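Local coordinates for protein deoxycytidylate deaminase (Cyanophage S-TIM5, PDB 4P9E) that probably deaminates dCMP to dUMP with the help of a bound zinc ion, at residues K29-V35 with S89-H95; V110-R116 with G132-M138. One frame throughout, in Å; residues are numbered along the deposited sequence.

Interaction 1: K29-V35 with S89-H95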
# COMPACT_ATOMS: atom_id res chain seq x y z
N LYS A 29 24.70 -21.88 -6.01
CA LYS A 29 24.38 -20.52 -5.61
C LYS A 29 23.43 -19.84 -6.62
O LYS A 29 23.74 -19.71 -7.80
CB LYS A 29 25.65 -19.70 -5.43
CG LYS A 29 26.62 -20.29 -4.43
CD LYS A 29 27.55 -19.22 -3.85
CE LYS A 29 28.68 -19.84 -3.05
NZ LYS A 29 28.18 -20.92 -2.14
N VAL A 30 22.27 -19.41 -6.14
CA VAL A 30 21.23 -18.82 -6.99
C VAL A 30 20.84 -17.44 -6.48
O VAL A 30 20.76 -17.20 -5.27
CB VAL A 30 19.96 -19.71 -7.00
CG1 VAL A 30 19.00 -19.28 -8.11
CG2 VAL A 30 20.35 -21.17 -7.16
N GLY A 31 20.60 -16.52 -7.41
CA GLY A 31 20.10 -15.21 -7.05
C GLY A 31 18.85 -14.93 -7.83
O GLY A 31 18.69 -15.40 -8.94
N ALA A 32 17.94 -14.16 -7.24
CA ALA A 32 16.75 -13.71 -7.97
C ALA A 32 16.47 -12.23 -7.68
O ALA A 32 16.86 -11.71 -6.64
CB ALA A 32 15.53 -14.58 -7.64
N ILE A 33 15.81 -11.57 -8.62
CA ILE A 33 15.50 -10.14 -8.58
C ILE A 33 14.11 -9.95 -9.15
O ILE A 33 13.83 -10.43 -10.25
CB ILE A 33 16.50 -9.35 -9.44
CG1 ILE A 33 17.81 -9.18 -8.70
CG2 ILE A 33 15.99 -7.98 -9.76
CD1 ILE A 33 17.69 -8.30 -7.50
N VAL A 34 13.22 -9.28 -8.41
CA VAL A 34 11.92 -8.90 -8.96
C VAL A 34 11.95 -7.48 -9.51
O VAL A 34 12.41 -6.55 -8.85
CB VAL A 34 10.76 -9.12 -7.95
CG1 VAL A 34 9.46 -8.55 -8.50
CG2 VAL A 34 10.58 -10.61 -7.68
N VAL A 35 11.49 -7.31 -10.74
CA VAL A 35 11.44 -5.99 -11.35
C VAL A 35 10.04 -5.67 -11.85
O VAL A 35 9.38 -6.51 -12.44
CB VAL A 35 12.46 -5.86 -12.51
CG1 VAL A 35 12.41 -4.46 -13.09
CG2 VAL A 35 13.86 -6.19 -12.02
N SER A 89 4.98 -8.22 -12.55
CA SER A 89 6.41 -8.03 -12.46
C SER A 89 7.15 -9.05 -13.31
O SER A 89 6.53 -9.95 -13.90
CB SER A 89 6.88 -8.18 -11.02
OG SER A 89 6.76 -9.53 -10.62
N GLU A 90 8.47 -8.91 -13.36
CA GLU A 90 9.33 -9.89 -14.01
C GLU A 90 10.38 -10.41 -13.06
O GLU A 90 10.87 -9.69 -12.20
CB GLU A 90 10.01 -9.26 -15.20
CG GLU A 90 9.16 -8.22 -15.86
CD GLU A 90 9.55 -8.00 -17.29
OE1 GLU A 90 10.46 -7.18 -17.53
OE2 GLU A 90 8.94 -8.66 -18.15
N LEU A 91 10.73 -11.67 -13.23
CA LEU A 91 11.73 -12.29 -12.40
C LEU A 91 13.05 -12.46 -13.16
O LEU A 91 13.07 -13.10 -14.20
CB LEU A 91 11.21 -13.65 -12.00
CG LEU A 91 12.08 -14.41 -11.03
CD1 LEU A 91 12.24 -13.60 -9.75
CD2 LEU A 91 11.42 -15.75 -10.76
N PHE A 92 14.14 -11.87 -12.67
CA PHE A 92 15.47 -12.23 -13.17
C PHE A 92 16.12 -13.20 -12.22
O PHE A 92 16.40 -12.87 -11.08
CB PHE A 92 16.38 -11.02 -13.33
CG PHE A 92 15.96 -10.09 -14.40
CD1 PHE A 92 16.62 -10.08 -15.62
CD2 PHE A 92 14.90 -9.22 -14.22
CE1 PHE A 92 16.23 -9.22 -16.61
CE2 PHE A 92 14.51 -8.37 -15.22
CZ PHE A 92 15.17 -8.37 -16.41
N CYS A 93 16.37 -14.41 -12.69
CA CYS A 93 17.05 -15.37 -11.85
C CYS A 93 18.35 -15.85 -12.52
O CYS A 93 18.46 -15.87 -13.74
CB CYS A 93 16.08 -16.52 -11.53
SG CYS A 93 16.60 -17.53 -10.11
N THR A 94 19.36 -16.20 -11.73
CA THR A 94 20.56 -16.82 -12.28
C THR A 94 20.24 -18.19 -12.87
O THR A 94 20.86 -18.62 -13.83
CB THR A 94 21.69 -16.99 -11.24
OG1 THR A 94 21.19 -17.68 -10.09
CG2 THR A 94 22.24 -15.65 -10.82
N HIS A 95 19.26 -18.88 -12.31
CA HIS A 95 18.91 -20.20 -12.79
C HIS A 95 17.46 -20.35 -13.18
O HIS A 95 16.60 -19.68 -12.64
CB HIS A 95 19.25 -21.25 -11.75
CG HIS A 95 20.72 -21.38 -11.49
ND1 HIS A 95 21.44 -20.41 -10.82
CD2 HIS A 95 21.60 -22.33 -11.84
CE1 HIS A 95 22.71 -20.78 -10.75
NE2 HIS A 95 22.83 -21.95 -11.36

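Interaction 2: V110-R116 with G132-M138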
# COMPACT_ATOMS: atom_id res chain seq x y z
N VAL A 110 3.49 -13.43 -12.20
CA VAL A 110 4.77 -13.03 -12.77
C VAL A 110 4.64 -13.11 -14.29
O VAL A 110 4.23 -14.12 -14.84
CB VAL A 110 5.91 -13.89 -12.24
CG1 VAL A 110 7.18 -13.70 -13.05
CG2 VAL A 110 6.17 -13.55 -10.78
N LYS A 111 4.94 -12.00 -14.95
CA LYS A 111 4.71 -11.85 -16.37
C LYS A 111 5.71 -12.69 -17.17
O LYS A 111 5.35 -13.43 -18.09
CB LYS A 111 4.83 -10.37 -16.72
CG LYS A 111 4.66 -10.03 -18.18
CD LYS A 111 4.62 -8.52 -18.37
CE LYS A 111 5.85 -7.83 -17.77
NZ LYS A 111 5.74 -6.33 -17.77
N LYS A 112 6.98 -12.57 -16.80
CA LYS A 112 8.04 -13.25 -17.52
C LYS A 112 9.22 -13.56 -16.59
O LYS A 112 9.50 -12.82 -15.66
CB LYS A 112 8.49 -12.38 -18.69
CG LYS A 112 9.73 -12.85 -19.40
CD LYS A 112 10.15 -11.84 -20.42
CE LYS A 112 11.12 -12.40 -21.44
NZ LYS A 112 11.55 -11.30 -22.33
N VAL A 113 9.88 -14.68 -16.85
CA VAL A 113 11.12 -15.03 -16.17
C VAL A 113 12.35 -15.01 -17.13
O VAL A 113 12.34 -15.65 -18.18
CB VAL A 113 11.02 -16.43 -15.50
CG1 VAL A 113 12.35 -16.82 -14.84
CG2 VAL A 113 9.88 -16.47 -14.48
N TYR A 114 13.38 -14.25 -16.76
CA TYR A 114 14.68 -14.28 -17.43
C TYR A 114 15.65 -15.12 -16.60
O TYR A 114 15.80 -14.89 -15.40
CB TYR A 114 15.26 -12.87 -17.55
CG TYR A 114 14.47 -11.87 -18.35
CD1 TYR A 114 14.81 -11.58 -19.66
CD2 TYR A 114 13.40 -11.18 -17.78
CE1 TYR A 114 14.08 -10.64 -20.40
CE2 TYR A 114 12.66 -10.24 -18.52
CZ TYR A 114 13.01 -9.98 -19.82
OH TYR A 114 12.30 -9.06 -20.54
N TYR A 115 16.31 -16.10 -17.22
CA TYR A 115 17.36 -16.86 -16.53
C TYR A 115 18.68 -16.91 -17.29
O TYR A 115 18.71 -16.79 -18.52
CB TYR A 115 16.91 -18.28 -16.21
CG TYR A 115 16.75 -19.16 -17.42
CD1 TYR A 115 17.78 -19.98 -17.85
CD2 TYR A 115 15.56 -19.17 -18.14
CE1 TYR A 115 17.64 -20.80 -18.95
CE2 TYR A 115 15.41 -19.98 -19.25
CZ TYR A 115 16.45 -20.79 -19.65
OH TYR A 115 16.32 -21.61 -20.76
N ARG A 116 19.79 -16.97 -16.56
CA ARG A 116 21.09 -17.15 -17.19
C ARG A 116 21.47 -18.60 -17.42
O ARG A 116 22.04 -18.93 -18.45
CB ARG A 116 22.18 -16.45 -16.40
CG ARG A 116 23.50 -16.38 -17.13
CD ARG A 116 24.13 -15.02 -17.00
NE ARG A 116 23.79 -14.14 -18.11
CZ ARG A 116 24.03 -12.84 -18.12
NH1 ARG A 116 24.62 -12.26 -17.09
NH2 ARG A 116 23.69 -12.12 -19.17
N GLY A 132 1.41 -19.62 -19.18
CA GLY A 132 1.31 -18.28 -19.72
C GLY A 132 2.35 -17.29 -19.25
O GLY A 132 2.27 -16.11 -19.57
N VAL A 133 3.32 -17.77 -18.49
CA VAL A 133 4.48 -16.97 -18.15
C VAL A 133 5.45 -17.05 -19.32
O VAL A 133 5.71 -18.13 -19.83
CB VAL A 133 5.17 -17.51 -16.86
CG1 VAL A 133 6.28 -16.60 -16.41
CG2 VAL A 133 4.16 -17.69 -15.74
N GLU A 134 5.97 -15.91 -19.75
CA GLU A 134 7.02 -15.88 -20.76
C GLU A 134 8.37 -16.22 -20.16
O GLU A 134 8.62 -16.01 -18.96
CB GLU A 134 7.05 -14.53 -21.45
CG GLU A 134 5.69 -14.15 -22.00
CD GLU A 134 5.14 -15.15 -23.04
OE1 GLU A 134 3.90 -15.25 -23.15
OE2 GLU A 134 5.94 -15.81 -23.74
N VAL A 135 9.25 -16.78 -21.00
CA VAL A 135 10.58 -17.23 -20.59
C VAL A 135 11.65 -16.84 -21.60
O VAL A 135 11.44 -17.00 -22.79
CB VAL A 135 10.62 -18.76 -20.43
CG1 VAL A 135 11.97 -19.19 -19.88
CG2 VAL A 135 9.49 -19.26 -19.53
N GLU A 136 12.78 -16.34 -21.12
CA GLU A 136 13.91 -16.00 -21.97
C GLU A 136 15.27 -16.24 -21.29
O GLU A 136 15.52 -15.77 -20.20
CB GLU A 136 13.82 -14.54 -22.46
CG GLU A 136 14.98 -14.08 -23.35
CD GLU A 136 14.95 -12.59 -23.69
OE1 GLU A 136 13.91 -11.94 -23.45
OE2 GLU A 136 15.97 -12.06 -24.19
N LYS A 137 16.14 -16.98 -21.97
CA LYS A 137 17.50 -17.23 -21.53
C LYS A 137 18.43 -16.12 -22.04
O LYS A 137 18.30 -15.69 -23.18
CB LYS A 137 17.92 -18.63 -22.01
CG LYS A 137 19.39 -18.88 -22.19
CD LYS A 137 20.11 -19.16 -20.89
CE LYS A 137 21.29 -20.09 -21.15
NZ LYS A 137 20.81 -21.47 -21.41
N MET A 138 19.34 -15.63 -21.20
CA MET A 138 20.18 -14.49 -21.56
C MET A 138 21.59 -14.54 -20.99
O MET A 138 22.05 -15.58 -20.54
CB MET A 138 19.53 -13.18 -21.12
CG MET A 138 19.29 -13.08 -19.63
SD MET A 138 18.84 -11.42 -19.11
CE MET A 138 20.37 -10.56 -19.40
OXT MET A 138 22.30 -13.53 -20.98

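Interaction 1: K29-V35 with S89-H95
Strands 31-35 and 90-93 run antiparallel, their short axes 4.6 Å apart at closest approach with 158° between their N-to-C directions. Relief differs on the two faces of this ribbon. On one face, small Ala32 leaves a hollow that larger neighbours fill: Leu91 CD1 reaches to 4.0 Å from both Ala32 CB and Val34 CG2, wedging between the two residues, while Cys93 SG approaches Ala32 CB at 4.0 Å and Val30 CG1 at 3.6 Å. Ala71 and Glu72 of helix 71-80 cover this face, Glu72, the predicted proton donor, meeting both Leu91 and Cys93. On the other face, Val35 CG2 abuts the Phe92 ring, 3.9 Å from CD2, and Ile33 CB lies 4.2 Å from Phe92 CB; Tyr12, Thr15 and Ala16 of helix 6-20 pack here.

The pairs Ile33-Phe92 and Val35-Glu90 are hydrogen-bonded in both directions, with Phe92 N to Ile33 O at 2.8 Å and Glu90 N to Val35 O at 2.7 Å. At Gly31 the ladder changes character: Thr94 N still donates to Gly31 O (3.0 Å), but Gly31 N turns to the side-chain atom Thr94 OG1 (3.0 Å, 164° at the hydrogen), where the chain turns a corner. Thr94 OG1 also hydrogen-bonds His95 ND1 at 2.8 Å. The backbone groups of Gly31, Ile33 and Val35 are thus met across the strands, while Ala32 and Val34 bond to strand 39-45. Paired amides between largely apolar side chains suit a buried sheet centre.

Interaction 2: V110-R116 with G132-M138
Two salt bridges lead the contact, each with a 2.7 Å approach: Lys112 NZ to Glu136 OE1 across the strands, and Arg116 NH2 to Met138 OXT, the C-terminal carboxylate. The Arg116 guanidinium is also bridged to Glu10 and Glu17 of helix 6-20, tying the chain end to that helix. Next comes the backbone ladder, in which Val113 N donates to Glu134 O (2.8 Å) and Val113 O accepts from Glu136 N (3.1 Å), a step repeated when Tyr115 N meets Glu136 O (3.1 Å) and Met138 N meets Tyr115 O (3.0 Å). Packing lies outside this: Lys137 CB sits over the Tyr115 ring, 4.0 Å from its centroid in a CH-pi contact, Val135 CG1 is at its edge, 3.6 Å from Tyr115 CE2, and Met138 SD makes an oblique Met-aromatic contact with Tyr114. With 14° between the axes and helix 123-130 joining the strands, this is a beta-alpha-beta crossover, consistent with the cytidine deaminase fold.

Both segments of interaction 1 precede those of interaction 2 in the sequence, and the two centres lie 9 Å apart in one mixed sheet ordered 39-45, 31-36, 90-93, 112-115, 134-137. Strands 90-93 and 112-115 are parallel neighbours, so the contacts join directly: Cys93 N to Tyr114 O and Ser89 O to Lys111 N, both 2.8 Å, are probable hydrogen bonds, and Phe92 stacks on Tyr114. Helix 6-20 packs against residues of both contacts. Between segments 89-95 and 110-116 the chain passes through zinc ligands Cys98 and Cys101 and helix 99-107; His70, the third protein ligand, directly precedes helix 71-80. The Val30 side chain lies about 8 Å from the metal, that of Val113 about 11 Å.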